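Local coordinates for carboxylesterase SOBER1 (PDB 6AVX), which hydrolyses carboxylic esters with a preference for short acyl chains, shows phospholipase A2 activity, and damps the plant hypersensitive response to a bacterial effector, at residues L9-L14 against G111-A116; A129-W134 against H194-K199; K187-L192 against L201-S206. The protein carries 1 engineered substitution. One frame throughout, in Å; residues are numbered along the deposited sequence.

Contact 1. Residues L9-L14 against G111-A116; sequences LWLHGL and GALTLA
Leu11 reaches from the end of strand 7-11 onto helix 109-120, and one methyl, CD1, makes the close side-chain contacts. It sits beside Leu113 on one flank and Thr114 on the next, so two successive residues of the helix receive a single methyl group. Leu11 and Leu113 meet at about a right angle: Leu11 CD1 lies 3.8 Å from Leu113 CG and 3.9 Å from Leu113 CD2, against the branch point of the other leucine. Leu113 leaves the helix toward the strand, and with CG anti to the backbone N (chi1 -179°) it presents CG and CD2 to the methyl. Thr114 is met at a slant instead, with Leu11 CD1 3.7 Å from Thr114 OG1. That hydroxyl is hydrogen-bonded to the backbone O of Gly110, one turn back in the helix, so its polar demand is met locally and the methyl packs against an oxygen already engaged. Ile104 of the neighbouring strand 102-107 touches both Leu11 and Thr114, while Leu113 also packs on Ala81 and Val85 of helix 75-94. All three touching residues are buried, and no hydrogen bond crosses between strand and helix. A methyl set against a leucine fork and an oxygen bonded within its own helix implies a fit that rests on shape and van der Waals contact, not on directional bonds between the two elements.

Contact 2. Residues A129-W134 against H194-K199; sequences AVLSGW and HSISNK
Strand 127-131 ends at Leu131, and Ser132, with positive phi and psi (56° and 40°), turns the chain alongside the extended loop 194-197, the CA atoms of Ser132 and His194 lying 6.8 Å apart. The approach is made by an apolar pair, a serine beside the histidine ring, and one bridging water. Leu131 CD2 packs at 4.0 Å on Ile196 CG1, with Ile196 CD1 little farther off, and the two side chains cross at about a right angle. Ser132 addresses the imidazole of His194: its backbone O lies at the ring edge, near the ring plane, 3.8 Å from His194 CE1, while its CB stands 4.0 Å from His194 ND1. The ring arrives there with CG anti to the backbone N (chi1 -163°), and its ND1 is hydrogen-bonded to Asp162 OD2. The hydroxyl of Ser132 does not meet the loop directly; it donates to a water at 2.7 Å from OG, which in turn donates to Ser195 O at 2.8 Å, bridging strand end and loop. Farther along, Ser197 is the N-cap of helix 198-212. His194 also touches Ser108, and these two residues with Asp162 probably form the charge relay system, as in related serine hydrolases. A histidine on a loop between the last strand and the final helix, beside the likely nucleophile elbow that carries Ser108, is the arrangement of an alpha/beta hydrolase active site.

Contact 3. Residues K187-L192 against L201-S206; sequences KAYPGL and LKYIES
Lys187 lays its aliphatic chain across one face of the Tyr203 ring, the two side chains running at about a right angle. CE carries the CH-pi contact: Lys187 CE stands 3.9 Å from the centroid of the Tyr203 ring, 18° off the ring normal and displaced somewhat toward the rim. CD and CG follow on the same ring, with Lys187 CD 3.8 Å from Tyr203 CE2. The bend at chi2 (65°) leads the methylenes across the outer half of the ring, from the CE2 side toward CE1, and leaves NZ above the ring plane near that edge. A water joins the amine to the phenol: it accepts from Lys187 NZ at 2.9 Å and donates to Tyr203 OH at 2.7 Å. Tyr203 OH is also hydrogen-bonded to Glu185 OE2, so the phenol oxygen is held from the strand as well as through the water. At the other end of the ring Tyr189 comes in obliquely with its hydroxyl, Tyr189 OH lying 3.4 Å from Tyr203 CB and 3.7 Å from Tyr203 CG. Lys187 and Tyr189, two residues apart on one strand, thus take the outer and the inner part of the same tyrosine side chain. After Tyr189 the chain turns through a type II beta turn to Leu192, with Gly191 at positive phi. Strand 184-189 is an edge strand of the parallel sheet, hydrogen-bonded through its backbone to strand 154-159, and helix 198-212 packs beside it, Tyr203 touching Leu155 and Ile204 reaching Ala129 and Leu131 of strand 127-131.

Contact 1 lies deepest, about 4 Å from the chain centre, contact 2 is partly buried and contact 3 sits about 14 Å out, at the edge strand. All three reach the same parallel sheet, and contacts 2 and 3 share helix 198-212, their centres about 7 Å apart. Contact 1 joins them through Trp10, whose ring packs on Ile196 of contact 2 and Leu201 of contact 3, while Leu131 and Ile204 meet between contacts 2 and 3. The chemistry follows the depth: a methyl packed on a leucine and a threonine hydroxyl in the core, an apolar pair beside a water bridge near the probable catalytic histidine, and a lysine CH-pi contact on tyrosine, with a water, toward the surface.

Contact 1. Residues L9-L14 against G111-A116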
ATOM      1  N   LEU A   9      -8.647  -4.339   1.579  1.00  6.11           N
ATOM      2  CA  LEU A   9      -8.514  -3.814   0.233  1.00  5.70           C
ATOM      3  C   LEU A   9      -7.091  -4.091  -0.223  1.00  5.68           C
ATOM      4  O   LEU A   9      -6.139  -3.694   0.455  1.00  8.05           O
ATOM      5  CB  LEU A   9      -8.763  -2.306   0.272  1.00  6.43           C
ATOM      6  CG  LEU A   9      -8.664  -1.586  -1.066  1.00  7.34           C
ATOM      7  CD1 LEU A   9      -9.717  -2.107  -2.011  1.00  9.30           C
ATOM      8  CD2 LEU A   9      -8.769  -0.088  -0.897  1.00  7.82           C
ATOM      9  N   TRP A  10      -6.929  -4.772  -1.352  1.00  5.35           N
ATOM     10  CA  TRP A  10      -5.620  -5.095  -1.906  1.00  5.65           C
ATOM     11  C   TRP A  10      -5.424  -4.360  -3.218  1.00  5.69           C
ATOM     12  O   TRP A  10      -6.251  -4.496  -4.121  1.00  6.29           O
ATOM     13  CB  TRP A  10      -5.473  -6.597  -2.162  1.00  7.84           C
ATOM     14  CG  TRP A  10      -4.062  -6.931  -2.558  1.00  8.84           C
ATOM     15  CD1 TRP A  10      -3.489  -6.772  -3.785  1.00 10.83           C
ATOM     16  CD2 TRP A  10      -3.029  -7.409  -1.691  1.00 10.01           C
ATOM     17  NE1 TRP A  10      -2.155  -7.128  -3.736  1.00 11.59           N
ATOM     18  CE2 TRP A  10      -1.856  -7.527  -2.465  1.00 10.69           C
ATOM     19  CE3 TRP A  10      -2.986  -7.774  -0.352  1.00 10.43           C
ATOM     20  CZ2 TRP A  10      -0.654  -7.985  -1.931  1.00 12.65           C
ATOM     21  CZ3 TRP A  10      -1.780  -8.226   0.179  1.00 12.40           C
ATOM     22  CH2 TRP A  10      -0.646  -8.335  -0.614  1.00 13.70           C
ATOM     23  N   LEU A  11      -4.315  -3.633  -3.348  1.00  5.16           N
ATOM     24  CA  LEU A  11      -4.028  -2.789  -4.501  1.00  4.78           C
ATOM     25  C   LEU A  11      -2.857  -3.374  -5.279  1.00  5.11           C
ATOM     26  O   LEU A  11      -1.734  -3.442  -4.768  1.00  5.73           O
ATOM     27  CB  LEU A  11      -3.710  -1.372  -4.036  1.00  5.39           C
ATOM     28  CG  LEU A  11      -4.821  -0.725  -3.213  1.00  5.47           C
ATOM     29  CD1 LEU A  11      -4.414   0.614  -2.661  1.00  7.70           C
ATOM     30  CD2 LEU A  11      -6.124  -0.620  -4.013  1.00  8.34           C
ATOM     31  N   HIS A  12      -3.122  -3.784  -6.521  1.00  5.45           N
ATOM     32  CA  HIS A  12      -2.136  -4.424  -7.376  1.00  5.43           C
ATOM     33  C   HIS A  12      -1.056  -3.435  -7.822  1.00  5.21           C
ATOM     34  O   HIS A  12      -1.174  -2.219  -7.682  1.00  6.23           O
ATOM     35  CB  HIS A  12      -2.834  -5.046  -8.595  1.00  5.40           C
ATOM     36  CG  HIS A  12      -3.446  -4.044  -9.532  1.00  5.48           C
ATOM     37  ND1 HIS A  12      -2.694  -3.279 -10.398  1.00  5.22           N
ATOM     38  CD2 HIS A  12      -4.734  -3.680  -9.735  1.00  5.27           C
ATOM     39  CE1 HIS A  12      -3.503  -2.485 -11.092  1.00  5.67           C
ATOM     40  NE2 HIS A  12      -4.744  -2.712 -10.714  1.00  6.16           N
ATOM     41  N   GLY A  13       0.007  -3.988  -8.414  1.00  5.82           N
ATOM     42  CA  GLY A  13       1.106  -3.209  -8.949  1.00  7.26           C
ATOM     43  C   GLY A  13       0.923  -2.805 -10.406  1.00  7.03           C
ATOM     44  O   GLY A  13      -0.071  -3.118 -11.066  1.00  6.61           O
ATOM     45  N   LEU A  14       1.921  -2.091 -10.912  1.00  6.96           N
ATOM     46  CA  LEU A  14       1.833  -1.496 -12.234  1.00  6.74           C
ATOM     47  C   LEU A  14       1.611  -2.555 -13.304  1.00  5.95           C
ATOM     48  O   LEU A  14       2.367  -3.529 -13.401  1.00  7.47           O
ATOM     49  CB  LEU A  14       3.144  -0.771 -12.515  1.00  7.45           C
ATOM     50  CG  LEU A  14       3.309  -0.145 -13.894  1.00 10.02           C
ATOM     51  CD1 LEU A  14       2.268   0.937 -14.068  1.00 10.34           C
ATOM     52  CD2 LEU A  14       4.739   0.386 -14.060  1.00 10.04           C
ATOM     53  N   GLY A 111       1.491  -0.561  -3.201  1.00  5.52           N
ATOM     54  CA  GLY A 111       1.986  -0.271  -1.862  1.00  5.11           C
ATOM     55  C   GLY A 111       2.212   1.215  -1.634  1.00  4.71           C
ATOM     56  O   GLY A 111       1.876   1.745  -0.572  1.00  5.75           O
ATOM     57  N   ALA A 112       2.793   1.904  -2.613  1.00  4.77           N
ATOM     58  CA  ALA A 112       2.876   3.359  -2.551  1.00  5.05           C
ATOM     59  C   ALA A 112       1.486   3.966  -2.399  1.00  5.52           C
ATOM     60  O   ALA A 112       1.275   4.883  -1.594  1.00  5.80           O
ATOM     61  CB  ALA A 112       3.568   3.873  -3.808  1.00  4.94           C
ATOM     62  N   LEU A 113       0.518   3.447  -3.147  1.00  5.37           N
ATOM     63  CA  LEU A 113      -0.839   3.968  -3.045  1.00  5.41           C
ATOM     64  C   LEU A 113      -1.457   3.654  -1.700  1.00  5.19           C
ATOM     65  O   LEU A 113      -2.187   4.485  -1.143  1.00  5.26           O
ATOM     66  CB  LEU A 113      -1.703   3.421  -4.178  1.00  5.71           C
ATOM     67  CG  LEU A 113      -3.149   3.910  -4.185  1.00  5.69           C
ATOM     68  CD1 LEU A 113      -3.250   5.417  -4.180  1.00  6.94           C
ATOM     69  CD2 LEU A 113      -3.860   3.322  -5.380  1.00  7.22           C
ATOM     70  N   THR A 114      -1.191   2.469  -1.170  1.00  5.29           N
ATOM     71  CA  THR A 114      -1.632   2.128   0.183  1.00  5.53           C
ATOM     72  C   THR A 114      -1.161   3.172   1.178  1.00  5.68           C
ATOM     73  O   THR A 114      -1.943   3.668   1.999  1.00  5.66           O
ATOM     74  CB  THR A 114      -1.109   0.734   0.580  1.00  4.91           C
ATOM     75  OG1 THR A 114      -1.808  -0.267  -0.162  1.00  6.10           O
ATOM     76  CG2 THR A 114      -1.284   0.445   2.060  1.00  6.58           C
ATOM     77  N   LEU A 115       0.128   3.489   1.133  1.00  4.64           N
ATOM     78  CA  LEU A 115       0.673   4.443   2.080  1.00  4.98           C
ATOM     79  C   LEU A 115      -0.016   5.790   1.955  1.00  5.36           C
ATOM     80  O   LEU A 115      -0.448   6.381   2.953  1.00  5.84           O
ATOM     81  CB  LEU A 115       2.171   4.593   1.845  1.00  6.53           C
ATOM     82  CG  LEU A 115       2.855   5.415   2.934  1.00  7.36           C
ATOM     83  CD1 LEU A 115       3.059   4.585   4.182  1.00  8.85           C
ATOM     84  CD2 LEU A 115       4.174   5.982   2.438  1.00  8.82           C
ATOM     85  N   ALA A 116      -0.098   6.310   0.738  1.00  5.53           N
ATOM     86  CA  ALA A 116      -0.716   7.613   0.533  1.00  5.50           C
ATOM     87  C   ALA A 116      -2.165   7.613   0.990  1.00  5.95           C
ATOM     88  O   ALA A 116      -2.647   8.584   1.600  1.00  6.71           O
ATOM     89  CB  ALA A 116      -0.632   7.984  -0.942  1.00  6.66           C
TER

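Contact 2. Residues A129-W134 against H194-K199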
ATOM      1  N   ALA A 129      -0.569  -2.180   4.943  1.00  6.11           N
ATOM      2  CA  ALA A 129       0.527  -3.115   4.679  1.00  5.86           C
ATOM      3  C   ALA A 129       1.108  -2.779   3.317  1.00  5.79           C
ATOM      4  O   ALA A 129       0.438  -2.941   2.290  1.00  7.16           O
ATOM      5  CB  ALA A 129       0.039  -4.554   4.695  1.00  6.65           C
ATOM      6  N   VAL A 130       2.326  -2.274   3.312  1.00  5.22           N
ATOM      7  CA  VAL A 130       3.036  -1.903   2.093  1.00  6.17           C
ATOM      8  C   VAL A 130       3.994  -3.034   1.759  1.00  6.63           C
ATOM      9  O   VAL A 130       4.792  -3.439   2.612  1.00  6.37           O
ATOM     10  CB  VAL A 130       3.807  -0.592   2.312  1.00  5.95           C
ATOM     11  CG1 VAL A 130       4.669  -0.264   1.100  1.00  6.70           C
ATOM     12  CG2 VAL A 130       2.853   0.553   2.670  1.00  6.45           C
ATOM     13  N   LEU A 131       3.929  -3.549   0.532  1.00  5.47           N
ATOM     14  CA  LEU A 131       4.868  -4.576   0.079  1.00  5.46           C
ATOM     15  C   LEU A 131       5.706  -3.968  -1.029  1.00  5.31           C
ATOM     16  O   LEU A 131       5.190  -3.628  -2.101  1.00  6.29           O
ATOM     17  CB  LEU A 131       4.150  -5.830  -0.414  1.00  6.28           C
ATOM     18  CG  LEU A 131       3.388  -6.662   0.624  1.00  5.50           C
ATOM     19  CD1 LEU A 131       2.038  -6.047   0.989  1.00  6.85           C
ATOM     20  CD2 LEU A 131       3.185  -8.069   0.101  1.00  6.81           C
ATOM     21  N   SER A 132       6.986  -3.792  -0.769  1.00  5.46           N
ATOM     22  CA  SER A 132       7.926  -3.373  -1.804  1.00  5.25           C
ATOM     23  C   SER A 132       7.515  -2.067  -2.470  1.00  5.98           C
ATOM     24  O   SER A 132       7.649  -1.891  -3.678  1.00  6.05           O
ATOM     25  CB  SER A 132       8.112  -4.476  -2.838  1.00  6.60           C
ATOM     26  OG  SER A 132       8.411  -5.711  -2.190  1.00  8.35           O
ATOM     27  N   GLY A 133       7.025  -1.134  -1.665  1.00  6.22           N
ATOM     28  CA  GLY A 133       6.578   0.147  -2.147  1.00  6.77           C
ATOM     29  C   GLY A 133       7.618   1.238  -2.006  1.00  5.73           C
ATOM     30  O   GLY A 133       8.817   0.995  -1.843  1.00  6.46           O
ATOM     31  N   TRP A 134       7.136   2.472  -2.071  1.00  6.44           N
ATOM     32  CA  TRP A 134       7.978   3.650  -1.928  1.00  7.14           C
ATOM     33  C   TRP A 134       7.094   4.782  -1.439  1.00  6.94           C
ATOM     34  O   TRP A 134       5.877   4.673  -1.421  1.00  6.60           O
ATOM     35  CB  TRP A 134       8.674   4.001  -3.237  1.00  8.24           C
ATOM     36  CG  TRP A 134       7.759   4.418  -4.363  1.00  7.87           C
ATOM     37  CD1 TRP A 134       7.388   5.691  -4.678  1.00  8.32           C
ATOM     38  CD2 TRP A 134       7.162   3.574  -5.355  1.00  6.84           C
ATOM     39  NE1 TRP A 134       6.589   5.687  -5.782  1.00  8.09           N
ATOM     40  CE2 TRP A 134       6.450   4.407  -6.241  1.00  7.71           C
ATOM     41  CE3 TRP A 134       7.189   2.202  -5.600  1.00  7.22           C
ATOM     42  CZ2 TRP A 134       5.749   3.906  -7.337  1.00  8.43           C
ATOM     43  CZ3 TRP A 134       6.510   1.705  -6.687  1.00  8.07           C
ATOM     44  CH2 TRP A 134       5.807   2.562  -7.560  1.00  8.39           C
ATOM     45  N   HIS A 194      11.810  -8.370  -6.137  1.00  6.35           N
ATOM     46  CA  HIS A 194      10.583  -7.610  -6.339  1.00  6.51           C
ATOM     47  C   HIS A 194       9.437  -8.578  -6.606  1.00  8.43           C
ATOM     48  O   HIS A 194       8.965  -8.737  -7.727  1.00  9.16           O
ATOM     49  CB  HIS A 194      10.751  -6.639  -7.494  1.00  7.67           C
ATOM     50  CG  HIS A 194       9.716  -5.572  -7.516  1.00  7.42           C
ATOM     51  ND1 HIS A 194       9.627  -4.616  -6.530  1.00  7.90           N
ATOM     52  CD2 HIS A 194       8.710  -5.325  -8.384  1.00  9.96           C
ATOM     53  CE1 HIS A 194       8.609  -3.811  -6.794  1.00  8.89           C
ATOM     54  NE2 HIS A 194       8.051  -4.212  -7.922  1.00 10.86           N
ATOM     55  N   SER A 195       9.012  -9.250  -5.543  1.00  8.21           N
ATOM     56  CA  SER A 195       7.945 -10.235  -5.640  1.00  7.54           C
ATOM     57  C   SER A 195       7.391 -10.423  -4.243  1.00  7.49           C
ATOM     58  O   SER A 195       7.921  -9.890  -3.267  1.00  8.16           O
ATOM     59  CB  SER A 195       8.462 -11.568  -6.196  1.00  9.13           C
ATOM     60  OG  SER A 195       9.392 -12.153  -5.307  1.00 10.19           O
ATOM     61  N   ILE A 196       6.319 -11.203  -4.165  1.00  8.19           N
ATOM     62  CA  ILE A 196       5.688 -11.562  -2.902  1.00  8.95           C
ATOM     63  C   ILE A 196       6.037 -13.000  -2.577  1.00  9.49           C
ATOM     64  O   ILE A 196       5.852 -13.884  -3.417  1.00 10.86           O
ATOM     65  CB  ILE A 196       4.164 -11.431  -2.992  1.00  9.07           C
ATOM     66  CG1 ILE A 196       3.778  -9.992  -3.314  1.00 10.29           C
ATOM     67  CG2 ILE A 196       3.509 -11.909  -1.678  1.00 10.48           C
ATOM     68  CD1 ILE A 196       2.292  -9.793  -3.502  1.00 13.39           C
ATOM     69  N   SER A 197       6.468 -13.248  -1.355  1.00  9.08           N
ATOM     70  CA  SER A 197       6.621 -14.621  -0.895  1.00 11.03           C
ATOM     71  C   SER A 197       5.471 -15.012   0.027  1.00 10.38           C
ATOM     72  O   SER A 197       4.848 -14.166   0.675  1.00  9.63           O
ATOM     73  CB  SER A 197       7.939 -14.804  -0.160  1.00 13.81           C
ATOM     74  OG  SER A 197       7.896 -14.167   1.094  1.00 14.15           O
ATOM     75  N   ASN A 198       5.183 -16.312   0.076  1.00 10.12           N
ATOM     76  CA  ASN A 198       4.107 -16.775   0.944  1.00 10.73           C
ATOM     77  C   ASN A 198       4.414 -16.474   2.401  1.00 11.26           C
ATOM     78  O   ASN A 198       3.515 -16.104   3.160  1.00 10.91           O
ATOM     79  CB  ASN A 198       3.837 -18.263   0.723  1.00 13.52           C
ATOM     80  CG  ASN A 198       3.026 -18.527  -0.542  1.00 15.98           C
ATOM     81  OD1 ASN A 198       2.385 -17.626  -1.091  1.00 16.81           O
ATOM     82  ND2 ASN A 198       3.038 -19.774  -0.999  1.00 19.34           N
ATOM     83  N   LYS A 199       5.677 -16.572   2.809  1.00  9.99           N
ATOM     84  CA  LYS A 199       6.007 -16.263   4.195  1.00 12.31           C
ATOM     85  C   LYS A 199       5.746 -14.793   4.504  1.00 10.30           C
ATOM     86  O   LYS A 199       5.338 -14.444   5.618  1.00 10.84           O
ATOM     87  CB  LYS A 199       7.456 -16.638   4.506  1.00 14.62           C
ATOM     88  CG  LYS A 199       8.507 -15.824   3.768  1.00 27.21           C
ATOM     89  CD  LYS A 199       9.918 -16.341   4.060  1.00 46.05           C
ATOM     90  CE  LYS A 199      10.189 -17.696   3.404  1.00 46.82           C
ATOM     91  NZ  LYS A 199      10.100 -17.649   1.909  1.00 23.71           N
TER
HETATM   92  O   HOH W   1       6.961  -7.896  -1.534  1.00  8.18           O

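Contact 3. Residues K187-L192 against L201-S206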
ATOM      1  N   LYS A 187       9.817  -4.752   7.954  1.00  9.32           N
ATOM      2  CA  LYS A 187      10.173  -6.164   7.914  1.00 10.08           C
ATOM      3  C   LYS A 187      10.982  -6.409   6.647  1.00 10.06           C
ATOM      4  O   LYS A 187      10.435  -6.375   5.537  1.00  8.72           O
ATOM      5  CB  LYS A 187       8.911  -7.026   7.935  1.00 13.15           C
ATOM      6  CG  LYS A 187       9.158  -8.509   8.089  1.00 16.44           C
ATOM      7  CD  LYS A 187       9.779  -8.828   9.435  1.00 22.84           C
ATOM      8  CE  LYS A 187       9.928 -10.325   9.632  1.00 35.50           C
ATOM      9  NZ  LYS A 187      11.088 -10.633  10.509  1.00 41.89           N
ATOM     10  N   ALA A 188      12.287  -6.639   6.809  1.00 10.72           N
ATOM     11  CA  ALA A 188      13.162  -6.933   5.685  1.00 10.30           C
ATOM     12  C   ALA A 188      13.119  -8.421   5.389  1.00 11.24           C
ATOM     13  O   ALA A 188      13.044  -9.252   6.303  1.00 12.93           O
ATOM     14  CB  ALA A 188      14.607  -6.540   5.998  1.00 11.91           C
ATOM     15  N   TYR A 189      13.184  -8.754   4.106  1.00  9.73           N
ATOM     16  CA  TYR A 189      13.217 -10.138   3.641  1.00 10.02           C
ATOM     17  C   TYR A 189      14.545 -10.368   2.929  1.00 12.47           C
ATOM     18  O   TYR A 189      14.691  -9.998   1.752  1.00  9.82           O
ATOM     19  CB  TYR A 189      12.011 -10.442   2.745  1.00 11.07           C
ATOM     20  CG  TYR A 189      10.796 -10.590   3.621  1.00  9.96           C
ATOM     21  CD1 TYR A 189      10.479 -11.822   4.155  1.00 11.61           C
ATOM     22  CD2 TYR A 189      10.025  -9.496   3.986  1.00  9.29           C
ATOM     23  CE1 TYR A 189       9.424 -11.981   5.010  1.00 11.09           C
ATOM     24  CE2 TYR A 189       8.950  -9.646   4.848  1.00  9.98           C
ATOM     25  CZ  TYR A 189       8.660 -10.897   5.355  1.00  9.23           C
ATOM     26  OH  TYR A 189       7.617 -11.108   6.222  1.00 10.32           O
ATOM     27  N   PRO A 190      15.556 -10.921   3.615  1.00 12.06           N
ATOM     28  CA  PRO A 190      16.870 -11.105   2.986  1.00 15.42           C
ATOM     29  C   PRO A 190      16.778 -12.019   1.780  1.00 11.71           C
ATOM     30  O   PRO A 190      16.152 -13.078   1.817  1.00 13.85           O
ATOM     31  CB  PRO A 190      17.730 -11.717   4.103  1.00 17.97           C
ATOM     32  CG  PRO A 190      16.801 -12.117   5.171  1.00 24.20           C
ATOM     33  CD  PRO A 190      15.570 -11.275   5.043  1.00 14.52           C
ATOM     34  N   GLY A 191      17.388 -11.579   0.694  1.00 14.63           N
ATOM     35  CA  GLY A 191      17.411 -12.353  -0.523  1.00 16.02           C
ATOM     36  C   GLY A 191      16.191 -12.218  -1.408  1.00 14.40           C
ATOM     37  O   GLY A 191      16.241 -12.641  -2.569  1.00 17.38           O
ATOM     38  N   LEU A 192      15.091 -11.649  -0.915  1.00 10.72           N
ATOM     39  CA  LEU A 192      13.900 -11.473  -1.733  1.00  9.71           C
ATOM     40  C   LEU A 192      14.097 -10.297  -2.676  1.00  7.04           C
ATOM     41  O   LEU A 192      14.667  -9.275  -2.301  1.00  7.82           O
ATOM     42  CB  LEU A 192      12.700 -11.219  -0.822  1.00  9.80           C
ATOM     43  CG  LEU A 192      11.339 -11.070  -1.505  1.00  9.14           C
ATOM     44  CD1 LEU A 192      10.917 -12.365  -2.158  1.00 12.08           C
ATOM     45  CD2 LEU A 192      10.273 -10.632  -0.513  1.00 10.02           C
ATOM     46  N   LEU A 201       3.378 -13.002   3.193  1.00  8.28           N
ATOM     47  CA  LEU A 201       1.936 -12.911   3.384  1.00  8.45           C
ATOM     48  C   LEU A 201       1.523 -13.454   4.746  1.00  9.11           C
ATOM     49  O   LEU A 201       0.645 -12.885   5.402  1.00  8.59           O
ATOM     50  CB  LEU A 201       1.201 -13.658   2.267  1.00  9.13           C
ATOM     51  CG  LEU A 201       1.360 -13.084   0.863  1.00  7.68           C
ATOM     52  CD1 LEU A 201       0.646 -13.960  -0.130  1.00  9.03           C
ATOM     53  CD2 LEU A 201       0.821 -11.654   0.817  1.00  9.18           C
ATOM     54  N   LYS A 202       2.125 -14.562   5.186  1.00  9.26           N
ATOM     55  CA  LYS A 202       1.765 -15.103   6.493  1.00  8.18           C
ATOM     56  C   LYS A 202       2.100 -14.116   7.603  1.00  9.54           C
ATOM     57  O   LYS A 202       1.389 -14.031   8.609  1.00  8.96           O
ATOM     58  CB  LYS A 202       2.505 -16.415   6.748  1.00 11.57           C
ATOM     59  CG  LYS A 202       2.218 -17.533   5.781  1.00 13.51           C
ATOM     60  CD  LYS A 202       0.784 -17.945   5.767  1.00 16.91           C
ATOM     61  CE  LYS A 202       0.608 -19.177   4.882  1.00 15.72           C
ATOM     62  NZ  LYS A 202      -0.800 -19.620   4.816  1.00 18.06           N
ATOM     63  N   TYR A 203       3.206 -13.392   7.466  1.00  8.53           N
ATOM     64  CA  TYR A 203       3.551 -12.394   8.470  1.00  9.53           C
ATOM     65  C   TYR A 203       2.552 -11.246   8.475  1.00  8.16           C
ATOM     66  O   TYR A 203       2.151 -10.761   9.547  1.00  9.70           O
ATOM     67  CB  TYR A 203       4.951 -11.868   8.195  1.00 10.19           C
ATOM     68  CG  TYR A 203       5.550 -11.101   9.340  1.00 10.97           C
ATOM     69  CD1 TYR A 203       6.168 -11.774  10.384  1.00 14.67           C
ATOM     70  CD2 TYR A 203       5.517  -9.713   9.390  1.00 12.95           C
ATOM     71  CE1 TYR A 203       6.732 -11.095  11.443  1.00 17.78           C
ATOM     72  CE2 TYR A 203       6.084  -9.023  10.449  1.00 15.47           C
ATOM     73  CZ  TYR A 203       6.681  -9.725  11.474  1.00 14.75           C
ATOM     74  OH  TYR A 203       7.248  -9.057  12.531  1.00 19.07           O
ATOM     75  N   ILE A 204       2.113 -10.804   7.293  1.00  7.44           N
ATOM     76  CA  ILE A 204       1.045  -9.815   7.228  1.00  7.03           C
ATOM     77  C   ILE A 204      -0.211 -10.349   7.901  1.00  7.23           C
ATOM     78  O   ILE A 204      -0.883  -9.627   8.653  1.00  7.63           O
ATOM     79  CB  ILE A 204       0.798  -9.392   5.767  1.00  7.82           C
ATOM     80  CG1 ILE A 204       2.015  -8.636   5.222  1.00  7.20           C
ATOM     81  CG2 ILE A 204      -0.476  -8.543   5.659  1.00  8.24           C
ATOM     82  CD1 ILE A 204       2.084  -8.600   3.726  1.00  9.28           C
ATOM     83  N   GLU A 205      -0.573 -11.605   7.623  1.00  8.18           N
ATOM     84  CA  GLU A 205      -1.750 -12.193   8.265  1.00  7.92           C
ATOM     85  C   GLU A 205      -1.621 -12.149   9.778  1.00  7.70           C
ATOM     86  O   GLU A 205      -2.568 -11.785  10.478  1.00  7.68           O
ATOM     87  CB  GLU A 205      -1.943 -13.633   7.799  1.00  7.79           C
ATOM     88  CG  GLU A 205      -3.116 -14.341   8.495  1.00  9.74           C
ATOM     89  CD  GLU A 205      -3.348 -15.738   7.983  1.00  8.93           C
ATOM     90  OE1 GLU A 205      -2.341 -16.422   7.716  1.00 11.94           O
ATOM     91  OE2 GLU A 205      -4.515 -16.121   7.816  1.00  9.57           O
ATOM     92  N   SER A 206      -0.456 -12.519  10.298  1.00  7.97           N
ATOM     93  CA  SER A 206      -0.251 -12.494  11.744  1.00  9.15           C
ATOM     94  C   SER A 206      -0.380 -11.079  12.297  1.00  8.40           C
ATOM     95  O   SER A 206      -0.907 -10.883  13.398  1.00  8.75           O
ATOM     96  CB  SER A 206       1.116 -13.075  12.086  1.00 11.98           C
ATOM     97  OG  SER A 206       1.173 -14.449  11.760  1.00 16.71           O
TER
HETATM   98  O   HOH W   2       9.746 -10.081  13.025  1.00 38.27           O